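Local atomic coordinates of adhesion and penetration protein autotransporter (Haemophilus influenzae, PDB entry 3SYJ), a protein that promotes bacterial adherence to and invasion of host cells, self-associates between bacteria to drive aggregation, and is probably a serine protease. Residues A[741-746]-A[760-765]; A[778-783]-A[799-804]; A[811-816]-A[863-868]; A[816-821]-A[851-856]. One frame throughout, in Å; residues are numbered along the deposited sequence.

Contact 1 (A[741-746]-A[760-765]); sequences ATQIGN and ANLNGN
Leu-762 lays its CD1 methyl over one face of the Gln-743 amide, 3.4 Å from Gln-743 OE1, and the two side chains run side by side in the same direction. Gln-743 reaches this place with an extended chain whose CG is anti to the backbone N (chi1 171°). Its OE1 is buried here without any polar partner in the model, while NE2 donates to Gly-725 O. The Asn-761 amide works through its edge: ND2 donates to Thr-742 OG1 at 3.2 Å, with the hydroxyl almost in the amide plane. The Asn-763 amide has Ile-744 CD1 standing to one side of its plane, nearest ND2 at 3.5 Å. Asn-746 turns its OD1 to the backbone of the next coil, taking the N-H of Asn-765 in a short, straight bond of 2.8 Å (174°), although the donor is tilted somewhat from the carbonyl plane. Asn-726 OD1 holds Asn-746 N, and Asn-765 OD1 in turn holds Gln-784 N, so the rungs form an asparagine ladder, a recurring feature of parallel beta-helices. Four backbone bonds zip the strands together, from Asn-761 N to Ala-741 O at 3.0 Å down to a longer one from Gly-745 N to Asn-763 O, 3.3 Å. Strand 742-744 is flanked on its other side by strand 721-723, also parallel. Segment 778-783, one coil further on, puts His-783 against Asn-763 and Asn-765, and strand 734-738 packs on Gln-743 and Ala-760.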
loop_
_atom_site.group_PDB
_atom_site.type_symbol
_atom_site.label_atom_id
_atom_site.label_comp_id
_atom_site.label_asym_id
_atom_site.label_seq_id
_atom_site.Cartn_x
_atom_site.Cartn_y
_atom_site.Cartn_z
ATOM N N ALA A 741 8.197 -0.316 24.355
ATOM C CA ALA A 741 7.198 0.466 23.636
ATOM C C ALA A 741 6.801 -0.265 22.363
ATOM O O ALA A 741 7.480 -1.198 21.938
ATOM C CB ALA A 741 7.726 1.854 23.313
ATOM N N THR A 742 5.700 0.169 21.756
ATOM C CA THR A 742 5.189 -0.446 20.540
ATOM C C THR A 742 4.997 0.597 19.444
ATOM O O THR A 742 4.616 1.736 19.725
ATOM C CB THR A 742 3.844 -1.142 20.806
ATOM O OG1 THR A 742 4.028 -2.148 21.801
ATOM C CG2 THR A 742 3.298 -1.788 19.542
ATOM N N GLN A 743 5.280 0.211 18.203
ATOM C CA GLN A 743 4.935 1.039 17.051
ATOM C C GLN A 743 4.095 0.273 16.039
ATOM O O GLN A 743 4.479 -0.804 15.596
ATOM C CB GLN A 743 6.174 1.594 16.343
ATOM C CG GLN A 743 5.817 2.275 15.017
ATOM C CD GLN A 743 7.020 2.796 14.252
ATOM O OE1 GLN A 743 8.167 2.563 14.635
ATOM N NE2 GLN A 743 6.757 3.504 13.155
ATOM N N ILE A 744 2.947 0.830 15.678
ATOM C CA ILE A 744 2.188 0.301 14.560
ATOM C C ILE A 744 2.385 1.252 13.395
ATOM O O ILE A 744 1.690 2.265 13.284
ATOM C CB ILE A 744 0.689 0.175 14.858
ATOM C CG1 ILE A 744 0.464 -0.424 16.246
ATOM C CG2 ILE A 744 0.015 -0.674 13.793
ATOM C CD1 ILE A 744 0.914 -1.848 16.371
ATOM N N GLY A 745 3.355 0.922 12.547
ATOM C CA GLY A 745 3.712 1.742 11.407
ATOM C C GLY A 745 5.086 1.386 10.874
ATOM O O GLY A 745 5.776 0.539 11.440
ATOM N N ASN A 746 5.490 2.035 9.787
ATOM C CA ASN A 746 6.767 1.732 9.150
ATOM C C ASN A 746 7.873 2.720 9.496
ATOM O O ASN A 746 7.610 3.833 9.951
ATOM C CB ASN A 746 6.593 1.667 7.633
ATOM C CG ASN A 746 5.487 0.724 7.220
ATOM O OD1 ASN A 746 5.385 -0.389 7.729
ATOM N ND2 ASN A 746 4.644 1.167 6.295
ATOM N N ALA A 760 11.920 -3.688 22.057
ATOM C CA ALA A 760 10.619 -3.094 21.796
ATOM C C ALA A 760 9.945 -3.800 20.628
ATOM O O ALA A 760 10.518 -4.711 20.031
ATOM C CB ALA A 760 10.763 -1.610 21.509
ATOM N N ASN A 761 8.739 -3.356 20.289
ATOM C CA ASN A 761 7.918 -4.057 19.311
ATOM C C ASN A 761 7.579 -3.213 18.095
ATOM O O ASN A 761 6.651 -2.403 18.127
ATOM C CB ASN A 761 6.640 -4.545 19.982
ATOM C CG ASN A 761 6.884 -4.994 21.412
ATOM O OD1 ASN A 761 7.653 -5.926 21.659
ATOM N ND2 ASN A 761 6.248 -4.317 22.366
ATOM N N LEU A 762 8.336 -3.404 17.019
ATOM C CA LEU A 762 8.039 -2.734 15.761
ATOM C C LEU A 762 7.124 -3.611 14.927
ATOM O O LEU A 762 7.551 -4.613 14.354
ATOM C CB LEU A 762 9.315 -2.421 14.979
ATOM C CG LEU A 762 9.088 -1.892 13.561
ATOM C CD1 LEU A 762 8.238 -0.633 13.579
ATOM C CD2 LEU A 762 10.412 -1.622 12.874
ATOM N N ASN A 763 5.856 -3.229 14.884
ATOM C CA ASN A 763 4.873 -3.894 14.053
ATOM C C ASN A 763 4.725 -3.141 12.732
ATOM O O ASN A 763 3.803 -2.341 12.554
ATOM C CB ASN A 763 3.539 -3.976 14.798
ATOM C CG ASN A 763 2.435 -4.574 13.954
ATOM O OD1 ASN A 763 2.615 -4.817 12.763
ATOM N ND2 ASN A 763 1.280 -4.811 14.569
ATOM N N GLY A 764 5.654 -3.396 11.814
ATOM C CA GLY A 764 5.698 -2.706 10.539
ATOM C C GLY A 764 7.032 -2.931 9.847
ATOM O O GLY A 764 7.878 -3.673 10.345
ATOM N N ASN A 765 7.234 -2.275 8.708
ATOM C CA ASN A 765 8.397 -2.557 7.871
ATOM C C ASN A 765 9.477 -1.480 7.880
ATOM O O ASN A 765 9.216 -0.318 8.184
ATOM C CB ASN A 765 7.949 -2.842 6.436
ATOM C CG ASN A 765 6.801 -3.829 6.379
ATOM O OD1 ASN A 765 6.850 -4.899 6.996
ATOM N ND2 ASN A 765 5.750 -3.470 5.647
#

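Contact 2 (A[778-783]-A[799-804]); sequences NSHFSH and TWTMPS
His-780 ND1 and Thr-799 OG1 share a hydrogen bond of 2.7 Å in which either atom could be the donor. The hydroxyl meets the imidazole at its edge, and Thr-801 OG1 lies near the same edge, 3.6 Å from His-780 CE1. The backbone is paired in parallel: Thr-799 N donates to Ser-779 O, Phe-781 N to Thr-799 O, and Thr-801 N to Phe-781 O at 2.8 Å. On the opposite face of these strands, Phe-781 and Trp-800 enter the interior of the right-handed parallel beta-helix that forms the stalk of the passenger domain, Phe-781 resting on Leu-762 and Trp-800 on Ile-818 and Leu-808. Trp-800, with CG anti to the backbone N (chi1 175°), runs beside Phe-781. The indole NE1, buried among these apolar groups, is satisfied by His-783 O at 2.8 Å, the acceptor lying in the ring plane and the bond running nearly along the C=O axis. The two rings meet obliquely, Phe-781 CD2 coming to 3.4 Å from Trp-800 CD1. His-783 N sits over the centre of the Phe-781 ring, 3.5 Å above its plane. Where the strands end, one water donates both to Ser-782 O and to Thr-801 O, 2.9 Å from the latter.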
loop_
_atom_site.group_PDB
_atom_site.type_symbol
_atom_site.label_atom_id
_atom_site.label_comp_id
_atom_site.label_asym_id
_atom_site.label_seq_id
_atom_site.Cartn_x
_atom_site.Cartn_y
_atom_site.Cartn_z
ATOM N N ASN A 778 18.096 -6.931 21.180
ATOM C CA ASN A 778 17.312 -7.520 22.255
ATOM C C ASN A 778 15.825 -7.524 21.946
ATOM O O ASN A 778 15.001 -7.325 22.837
ATOM C CB ASN A 778 17.563 -6.765 23.559
ATOM C CG ASN A 778 19.037 -6.612 23.864
ATOM O OD1 ASN A 778 19.633 -5.567 23.600
ATOM N ND2 ASN A 778 19.639 -7.660 24.405
ATOM N N SER A 779 15.487 -7.751 20.684
ATOM C CA SER A 779 14.095 -7.724 20.265
ATOM C C SER A 779 13.778 -8.887 19.348
ATOM O O SER A 779 14.671 -9.516 18.786
ATOM C CB SER A 779 13.788 -6.424 19.520
ATOM O OG SER A 779 14.172 -5.288 20.273
ATOM N N HIS A 780 12.489 -9.168 19.206
ATOM C CA HIS A 780 12.028 -10.060 18.160
ATOM C C HIS A 780 11.237 -9.245 17.147
ATOM O O HIS A 780 10.453 -8.368 17.515
ATOM C CB HIS A 780 11.169 -11.204 18.708
ATOM C CG HIS A 780 10.484 -11.991 17.633
ATOM N ND1 HIS A 780 11.111 -13.002 16.935
ATOM C CD2 HIS A 780 9.239 -11.888 17.107
ATOM C CE1 HIS A 780 10.276 -13.503 16.041
ATOM N NE2 HIS A 780 9.132 -12.845 16.126
ATOM N N PHE A 781 11.456 -9.542 15.872
ATOM C CA PHE A 781 10.837 -8.805 14.783
ATOM C C PHE A 781 10.385 -9.795 13.717
ATOM O O PHE A 781 11.095 -10.760 13.416
ATOM C CB PHE A 781 11.845 -7.819 14.208
ATOM C CG PHE A 781 11.319 -6.998 13.073
ATOM C CD1 PHE A 781 10.332 -6.047 13.284
ATOM C CD2 PHE A 781 11.839 -7.153 11.796
ATOM C CE1 PHE A 781 9.861 -5.279 12.242
ATOM C CE2 PHE A 781 11.371 -6.389 10.746
ATOM C CZ PHE A 781 10.381 -5.449 10.966
ATOM N N SER A 782 9.201 -9.559 13.157
ATOM C CA SER A 782 8.589 -10.511 12.236
ATOM C C SER A 782 8.048 -9.842 10.979
ATOM O O SER A 782 7.103 -10.338 10.368
ATOM C CB SER A 782 7.454 -11.262 12.931
ATOM O OG SER A 782 6.399 -10.371 13.254
ATOM N N HIS A 783 8.648 -8.720 10.593
ATOM C CA HIS A 783 8.211 -8.013 9.392
ATOM C C HIS A 783 9.337 -7.819 8.373
ATOM O O HIS A 783 10.410 -8.403 8.499
ATOM C CB HIS A 783 7.532 -6.687 9.755
ATOM C CG HIS A 783 6.257 -6.861 10.522
ATOM N ND1 HIS A 783 5.016 -6.828 9.923
ATOM C CD2 HIS A 783 6.032 -7.094 11.837
ATOM C CE1 HIS A 783 4.081 -7.023 10.836
ATOM N NE2 HIS A 783 4.673 -7.189 12.006
ATOM N N THR A 799 16.133 -11.814 17.343
ATOM C CA THR A 799 15.632 -12.796 16.399
ATOM C C THR A 799 14.773 -12.082 15.362
ATOM O O THR A 799 14.039 -11.142 15.686
ATOM C CB THR A 799 14.810 -13.900 17.094
ATOM O OG1 THR A 799 13.675 -13.319 17.749
ATOM C CG2 THR A 799 15.661 -14.638 18.113
ATOM N N TRP A 800 14.879 -12.522 14.115
ATOM C CA TRP A 800 14.086 -11.955 13.033
ATOM C C TRP A 800 13.462 -13.062 12.193
ATOM O O TRP A 800 14.170 -13.908 11.645
ATOM C CB TRP A 800 14.962 -11.060 12.157
ATOM C CG TRP A 800 14.270 -10.521 10.952
ATOM C CD1 TRP A 800 12.939 -10.253 10.822
ATOM C CD2 TRP A 800 14.876 -10.156 9.709
ATOM N NE1 TRP A 800 12.676 -9.755 9.570
ATOM C CE2 TRP A 800 13.850 -9.683 8.867
ATOM C CE3 TRP A 800 16.189 -10.183 9.224
ATOM C CZ2 TRP A 800 14.094 -9.241 7.563
ATOM C CZ3 TRP A 800 16.428 -9.745 7.930
ATOM C CH2 TRP A 800 15.386 -9.281 7.116
ATOM N N THR A 801 12.137 -13.060 12.108
ATOM C CA THR A 801 11.427 -14.013 11.255
ATOM C C THR A 801 10.954 -13.342 9.966
ATOM O O THR A 801 9.951 -12.627 9.949
ATOM C CB THR A 801 10.231 -14.660 11.977
ATOM O OG1 THR A 801 10.714 -15.497 13.030
ATOM C CG2 THR A 801 9.415 -15.504 11.009
ATOM N N MET A 802 11.697 -13.584 8.892
ATOM C CA MET A 802 11.414 -13.011 7.584
ATOM C C MET A 802 10.039 -13.450 7.093
ATOM O O MET A 802 9.679 -14.618 7.224
ATOM C CB MET A 802 12.481 -13.475 6.599
ATOM C CG MET A 802 12.858 -12.468 5.543
ATOM S SD MET A 802 14.254 -13.095 4.597
ATOM C CE MET A 802 15.328 -13.590 5.932
ATOM N N PRO A 803 9.263 -12.511 6.527
ATOM C CA PRO A 803 7.906 -12.801 6.046
ATOM C C PRO A 803 7.874 -13.197 4.569
ATOM O O PRO A 803 6.934 -13.866 4.135
ATOM C CB PRO A 803 7.178 -11.459 6.226
ATOM C CG PRO A 803 8.236 -10.464 6.721
ATOM C CD PRO A 803 9.565 -11.076 6.441
ATOM N N SER A 804 8.890 -12.775 3.817
ATOM C CA SER A 804 8.956 -12.997 2.376
ATOM C C SER A 804 10.360 -12.712 1.838
ATOM O O SER A 804 11.245 -12.305 2.588
ATOM C CB SER A 804 7.939 -12.103 1.665
ATOM O OG SER A 804 8.251 -10.731 1.853
HETATM O O HOH W 1 7.114 -13.220 9.670
#

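Contact 3 (A[811-816]-A[863-868]); sequences LTLNNS and GTFQFT
Leu-813 and Phe-865 both have CG anti to their own carbonyl carbon, beside the backbone N (chi1 -68° and -70°). From there the leucine places CD1 anti to its CA, and this methyl meets the far end of the phenylalanine ring, 3.8 Å from Phe-865 CZ and 4.0 Å from CE2. The ring receives it obliquely, and the two side chains cross at a slant. Between Leu-813 and Ser-816 the chain turns a corner at Asn-814 and Asn-815, so Leu-813 reaches Phe-865 from one wall of the beta-helix while Ser-816 meets the strand 862-870 through its backbone. Ser-816 O takes the N-H of Thr-864 at 2.9 Å, a fairly straight bond (162°) with the donor tilted a little from the carbonyl plane. Gly-863 has no side chain, and its CA comes within 3.3 Å of the same oxygen. A water also donates weakly to Ser-816 O and lies 3.2 Å from Thr-864 OG1. The serine hydroxyl itself is engaged with Ala-798 N, in the preceding coil. Inside the coil, Leu-795 and Tyr-889 pack on Leu-813, and Ile-818 touches Phe-865. The contact thus has two parts: an apolar one of Leu-813 with Phe-865, in the interior of the beta-helix, and a polar one through the backbone, in which the Ser-816 carbonyl is gripped by an N-H and, less firmly, by a water. Only one direct hydrogen bond joins the segments; the rest is van der Waals packing, shared between the Leu-813 and Phe-865 side chains and the backbone of Gly-863 against Ser-816 O.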
loop_
_atom_site.group_PDB
_atom_site.type_symbol
_atom_site.label_atom_id
_atom_site.label_comp_id
_atom_site.label_asym_id
_atom_site.label_seq_id
_atom_site.Cartn_x
_atom_site.Cartn_y
_atom_site.Cartn_z
ATOM N N LEU A 811 24.795 -6.595 6.232
ATOM C CA LEU A 811 24.084 -7.169 7.330
ATOM C C LEU A 811 25.087 -7.673 8.327
ATOM O O LEU A 811 26.002 -8.342 7.976
ATOM C CB LEU A 811 23.224 -8.325 6.831
ATOM C CG LEU A 811 22.618 -9.304 7.817
ATOM C CD1 LEU A 811 21.670 -8.650 8.676
ATOM C CD2 LEU A 811 21.972 -10.468 7.114
ATOM N N THR A 812 24.908 -7.334 9.583
ATOM C CA THR A 812 25.845 -7.719 10.627
ATOM C C THR A 812 25.127 -8.493 11.718
ATOM O O THR A 812 24.153 -8.005 12.292
ATOM C CB THR A 812 26.526 -6.489 11.245
ATOM O OG1 THR A 812 27.371 -5.868 10.268
ATOM C CG2 THR A 812 27.363 -6.895 12.446
ATOM N N LEU A 813 25.599 -9.702 11.998
ATOM C CA LEU A 813 24.992 -10.525 13.035
ATOM C C LEU A 813 25.871 -10.570 14.265
ATOM O O LEU A 813 27.093 -10.532 14.167
ATOM C CB LEU A 813 24.765 -11.950 12.538
ATOM C CG LEU A 813 23.713 -12.095 11.451
ATOM C CD1 LEU A 813 23.286 -13.543 11.347
ATOM C CD2 LEU A 813 22.532 -11.201 11.773
ATOM N N ASN A 814 25.235 -10.665 15.424
ATOM C CA ASN A 814 25.939 -10.816 16.684
ATOM C C ASN A 814 25.010 -11.481 17.680
ATOM O O ASN A 814 24.099 -10.842 18.203
ATOM C CB ASN A 814 26.402 -9.453 17.202
ATOM C CG ASN A 814 26.714 -9.462 18.691
ATOM O OD1 ASN A 814 26.932 -10.518 19.290
ATOM N ND2 ASN A 814 26.739 -8.277 19.297
ATOM N N ASN A 815 25.239 -12.765 17.931
ATOM C CA ASN A 815 24.394 -13.532 18.838
ATOM C C ASN A 815 22.925 -13.388 18.479
ATOM O O ASN A 815 22.070 -13.281 19.361
ATOM C CB ASN A 815 24.622 -13.094 20.283
ATOM C CG ASN A 815 23.943 -14.012 21.287
ATOM O OD1 ASN A 815 23.709 -13.626 22.429
ATOM N ND2 ASN A 815 23.622 -15.229 20.863
ATOM N N SER A 816 22.639 -13.377 17.181
ATOM C CA SER A 816 21.277 -13.208 16.692
ATOM C C SER A 816 20.864 -14.313 15.712
ATOM O O SER A 816 21.710 -14.944 15.076
ATOM C CB SER A 816 21.116 -11.832 16.042
ATOM O OG SER A 816 21.110 -10.810 17.027
ATOM N N GLY A 863 26.129 -15.784 14.161
ATOM C CA GLY A 863 24.747 -16.005 14.542
ATOM C C GLY A 863 24.189 -17.274 13.929
ATOM O O GLY A 863 24.943 -18.166 13.537
ATOM N N THR A 864 22.866 -17.355 13.837
ATOM C CA THR A 864 22.210 -18.544 13.309
ATOM C C THR A 864 21.243 -18.191 12.191
ATOM O O THR A 864 20.578 -17.160 12.248
ATOM C CB THR A 864 21.422 -19.273 14.415
ATOM O OG1 THR A 864 22.330 -19.759 15.412
ATOM C CG2 THR A 864 20.624 -20.443 13.835
ATOM N N PHE A 865 21.178 -19.042 11.170
ATOM C CA PHE A 865 20.122 -18.969 10.166
ATOM C C PHE A 865 19.264 -20.231 10.252
ATOM O O PHE A 865 19.790 -21.341 10.233
ATOM C CB PHE A 865 20.706 -18.836 8.759
ATOM C CG PHE A 865 21.368 -17.509 8.485
ATOM C CD1 PHE A 865 20.621 -16.412 8.086
ATOM C CD2 PHE A 865 22.742 -17.365 8.602
ATOM C CE1 PHE A 865 21.232 -15.194 7.821
ATOM C CE2 PHE A 865 23.356 -16.152 8.340
ATOM C CZ PHE A 865 22.601 -15.068 7.949
ATOM N N GLN A 866 17.948 -20.059 10.359
ATOM C CA GLN A 866 17.020 -21.189 10.412
ATOM C C GLN A 866 16.325 -21.406 9.069
ATOM O O GLN A 866 15.679 -20.499 8.537
ATOM C CB GLN A 866 15.986 -20.989 11.525
ATOM C CG GLN A 866 16.591 -20.953 12.914
ATOM C CD GLN A 866 15.553 -20.846 14.021
ATOM O OE1 GLN A 866 14.499 -20.237 13.851
ATOM N NE2 GLN A 866 15.862 -21.431 15.173
ATOM N N PHE A 867 16.470 -22.613 8.527
ATOM C CA PHE A 867 15.945 -22.957 7.208
ATOM C C PHE A 867 14.773 -23.927 7.296
ATOM O O PHE A 867 14.693 -24.740 8.221
ATOM C CB PHE A 867 17.032 -23.623 6.360
ATOM C CG PHE A 867 18.013 -22.666 5.748
ATOM C CD1 PHE A 867 18.015 -22.437 4.382
ATOM C CD2 PHE A 867 18.947 -22.011 6.534
ATOM C CE1 PHE A 867 18.928 -21.562 3.812
ATOM C CE2 PHE A 867 19.858 -21.133 5.971
ATOM C CZ PHE A 867 19.849 -20.911 4.611
ATOM N N THR A 868 13.865 -23.834 6.330
ATOM C CA THR A 868 12.921 -24.911 6.073
ATOM C C THR A 868 13.260 -25.480 4.703
ATOM O O THR A 868 13.849 -24.790 3.867
ATOM C CB THR A 868 11.447 -24.442 6.093
ATOM O OG1 THR A 868 11.201 -23.555 4.996
ATOM C CG2 THR A 868 11.113 -23.743 7.406
HETATM O O HOH W 2 22.541 -17.017 16.974
#

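Contact 4 (A[816-821]-A[851-856]); sequences STITLN and NTLTVN
Leu-820 and Asn-851 each bury the same large area here, with Leu-853 next, and between them they make a polar end and an apolar end. At the polar end Asn-851 ND2 donates to Leu-820 O at 3.1 Å (160°). The geometry is favourable on both partners: the oxygen lies in the plane of the asparagine amide, and the donor lies in the carbonyl plane on a lone pair. Beside it the Asn-821 amide plane is nearly parallel to that of Asn-851, 14° apart, but its ND2 faces Asn-851 ND2 at 3.5 Å; both are donors, and they do not bond. Asn-821 ND2 is held instead by Arg-849 O and Asp-877 OD1, and that same carboxylate oxygen also takes Asn-851 N. At the apolar end Leu-820 CD2 packs on Leu-853 CB, 3.7 Å away, the two side chains crossing at about a right angle. Leu-853 CD2 touches the tip of Ile-818, 4.1 Å from its CD1, and these side chains again cross at about a right angle. These leucines and the isoleucine meet across the interior of the beta-helix rather than along a pair of hydrogen-bonded strands. Met-802 also packs on Ile-818 and Leu-820, and Phe-867 covers Leu-820 from strand 862-870. Strand 816-819 runs between the parallel strands 799-801 and 862-870 on one wall; strand 852-855, reached after a partly unmodelled loop, lies between 806-808 and 875-881 on another.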
loop_
_atom_site.group_PDB
_atom_site.type_symbol
_atom_site.label_atom_id
_atom_site.label_comp_id
_atom_site.label_asym_id
_atom_site.label_seq_id
_atom_site.Cartn_x
_atom_site.Cartn_y
_atom_site.Cartn_z
ATOM N N SER A 816 22.639 -13.377 17.181
ATOM C CA SER A 816 21.277 -13.208 16.692
ATOM C C SER A 816 20.864 -14.313 15.712
ATOM O O SER A 816 21.710 -14.944 15.076
ATOM C CB SER A 816 21.116 -11.832 16.042
ATOM O OG SER A 816 21.110 -10.810 17.027
ATOM N N THR A 817 19.560 -14.533 15.591
ATOM C CA THR A 817 19.033 -15.588 14.731
ATOM C C THR A 817 18.068 -15.056 13.676
ATOM O O THR A 817 17.160 -14.293 13.987
ATOM C CB THR A 817 18.310 -16.662 15.562
ATOM O OG1 THR A 817 19.269 -17.357 16.362
ATOM C CG2 THR A 817 17.591 -17.659 14.659
ATOM N N ILE A 818 18.268 -15.463 12.429
ATOM C CA ILE A 818 17.335 -15.124 11.369
ATOM C C ILE A 818 16.604 -16.369 10.892
ATOM O O ILE A 818 17.221 -17.295 10.375
ATOM C CB ILE A 818 18.042 -14.497 10.159
ATOM C CG1 ILE A 818 18.717 -13.181 10.548
ATOM C CG2 ILE A 818 17.046 -14.280 9.027
ATOM C CD1 ILE A 818 19.447 -12.505 9.411
ATOM N N THR A 819 15.290 -16.389 11.072
ATOM C CA THR A 819 14.464 -17.458 10.536
ATOM C C THR A 819 13.940 -17.054 9.163
ATOM O O THR A 819 13.156 -16.109 9.042
ATOM C CB THR A 819 13.292 -17.765 11.465
ATOM O OG1 THR A 819 13.786 -17.953 12.797
ATOM C CG2 THR A 819 12.566 -19.018 11.012
ATOM N N LEU A 820 14.375 -17.772 8.132
ATOM C CA LEU A 820 14.117 -17.378 6.749
ATOM C C LEU A 820 12.653 -17.513 6.348
ATOM O O LEU A 820 12.210 -16.896 5.384
ATOM C CB LEU A 820 14.990 -18.192 5.789
ATOM C CG LEU A 820 16.507 -17.983 5.830
ATOM C CD1 LEU A 820 17.185 -18.826 4.763
ATOM C CD2 LEU A 820 16.850 -16.523 5.631
ATOM N N ASN A 821 11.909 -18.321 7.091
ATOM C CA ASN A 821 10.531 -18.632 6.735
ATOM C C ASN A 821 9.633 -18.781 7.956
ATOM O O ASN A 821 9.997 -19.433 8.945
ATOM C CB ASN A 821 10.480 -19.907 5.885
ATOM C CG ASN A 821 9.179 -20.044 5.107
ATOM O OD1 ASN A 821 8.098 -20.169 5.688
ATOM N ND2 ASN A 821 9.282 -20.030 3.782
ATOM N N ASN A 851 11.438 -18.964 0.940
ATOM C CA ASN A 851 11.976 -17.610 0.875
ATOM C C ASN A 851 13.475 -17.567 0.637
ATOM O O ASN A 851 14.191 -18.531 0.913
ATOM C CB ASN A 851 11.644 -16.842 2.155
ATOM C CG ASN A 851 10.158 -16.643 2.344
ATOM O OD1 ASN A 851 9.400 -16.557 1.374
ATOM N ND2 ASN A 851 9.730 -16.565 3.598
ATOM N N THR A 852 13.939 -16.432 0.131
ATOM C CA THR A 852 15.358 -16.196 -0.075
ATOM C C THR A 852 15.756 -14.864 0.547
ATOM O O THR A 852 15.115 -13.839 0.313
ATOM C CB THR A 852 15.716 -16.172 -1.578
ATOM O OG1 THR A 852 15.420 -17.445 -2.167
ATOM C CG2 THR A 852 17.191 -15.852 -1.778
ATOM N N LEU A 853 16.808 -14.885 1.351
ATOM C CA LEU A 853 17.404 -13.654 1.831
ATOM C C LEU A 853 18.651 -13.366 1.006
ATOM O O LEU A 853 19.579 -14.171 0.972
ATOM C CB LEU A 853 17.752 -13.766 3.313
ATOM C CG LEU A 853 18.609 -12.652 3.921
ATOM C CD1 LEU A 853 17.988 -11.272 3.704
ATOM C CD2 LEU A 853 18.846 -12.918 5.401
ATOM N N THR A 854 18.662 -12.223 0.332
ATOM C CA THR A 854 19.806 -11.811 -0.466
ATOM C C THR A 854 20.580 -10.725 0.267
ATOM O O THR A 854 19.997 -9.728 0.695
ATOM C CB THR A 854 19.357 -11.248 -1.831
ATOM O OG1 THR A 854 18.637 -12.252 -2.557
ATOM C CG2 THR A 854 20.558 -10.787 -2.648
ATOM N N VAL A 855 21.889 -10.921 0.413
ATOM C CA VAL A 855 22.764 -9.919 1.020
ATOM C C VAL A 855 23.780 -9.382 0.011
ATOM O O VAL A 855 24.934 -9.812 -0.010
ATOM C CB VAL A 855 23.517 -10.483 2.234
ATOM C CG1 VAL A 855 24.300 -9.374 2.930
ATOM C CG2 VAL A 855 22.545 -11.152 3.196
ATOM N N ASN A 856 23.342 -8.436 -0.814
ATOM C CA ASN A 856 24.156 -7.896 -1.900
ATOM C C ASN A 856 25.504 -7.340 -1.458
ATOM O O ASN A 856 26.456 -7.321 -2.234
ATOM C CB ASN A 856 23.382 -6.813 -2.656
ATOM C CG ASN A 856 22.217 -7.375 -3.458
ATOM O OD1 ASN A 856 21.121 -6.808 -3.465
ATOM N ND2 ASN A 856 22.446 -8.500 -4.134
#

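Overall arrangement
Contacts 1, 2 and the pair 3 and 4 step outward along the beta-helical stalk, their centres about 31, 42 and 51 Å from that of the chain. Contacts 1 and 2 lie about 11 Å apart between centres and touch, Ser-779 OG reaching Ala-760 N and Phe-781 packing on Gly-764 O. Contact 2 meets contact 4, about 10 Å away between centres, through backbone bonds between Trp-800 and strand 816-819. Contacts 3 and 4 are closest, about 8 Å between centres; they share Ser-816 and are tied by Gln-866 OE1 to Thr-819 OG1. Contacts 1 and 3, about 21 Å apart between centres, do not touch. All four lie away from Ser-218, the probable catalytic serine of the protease domain.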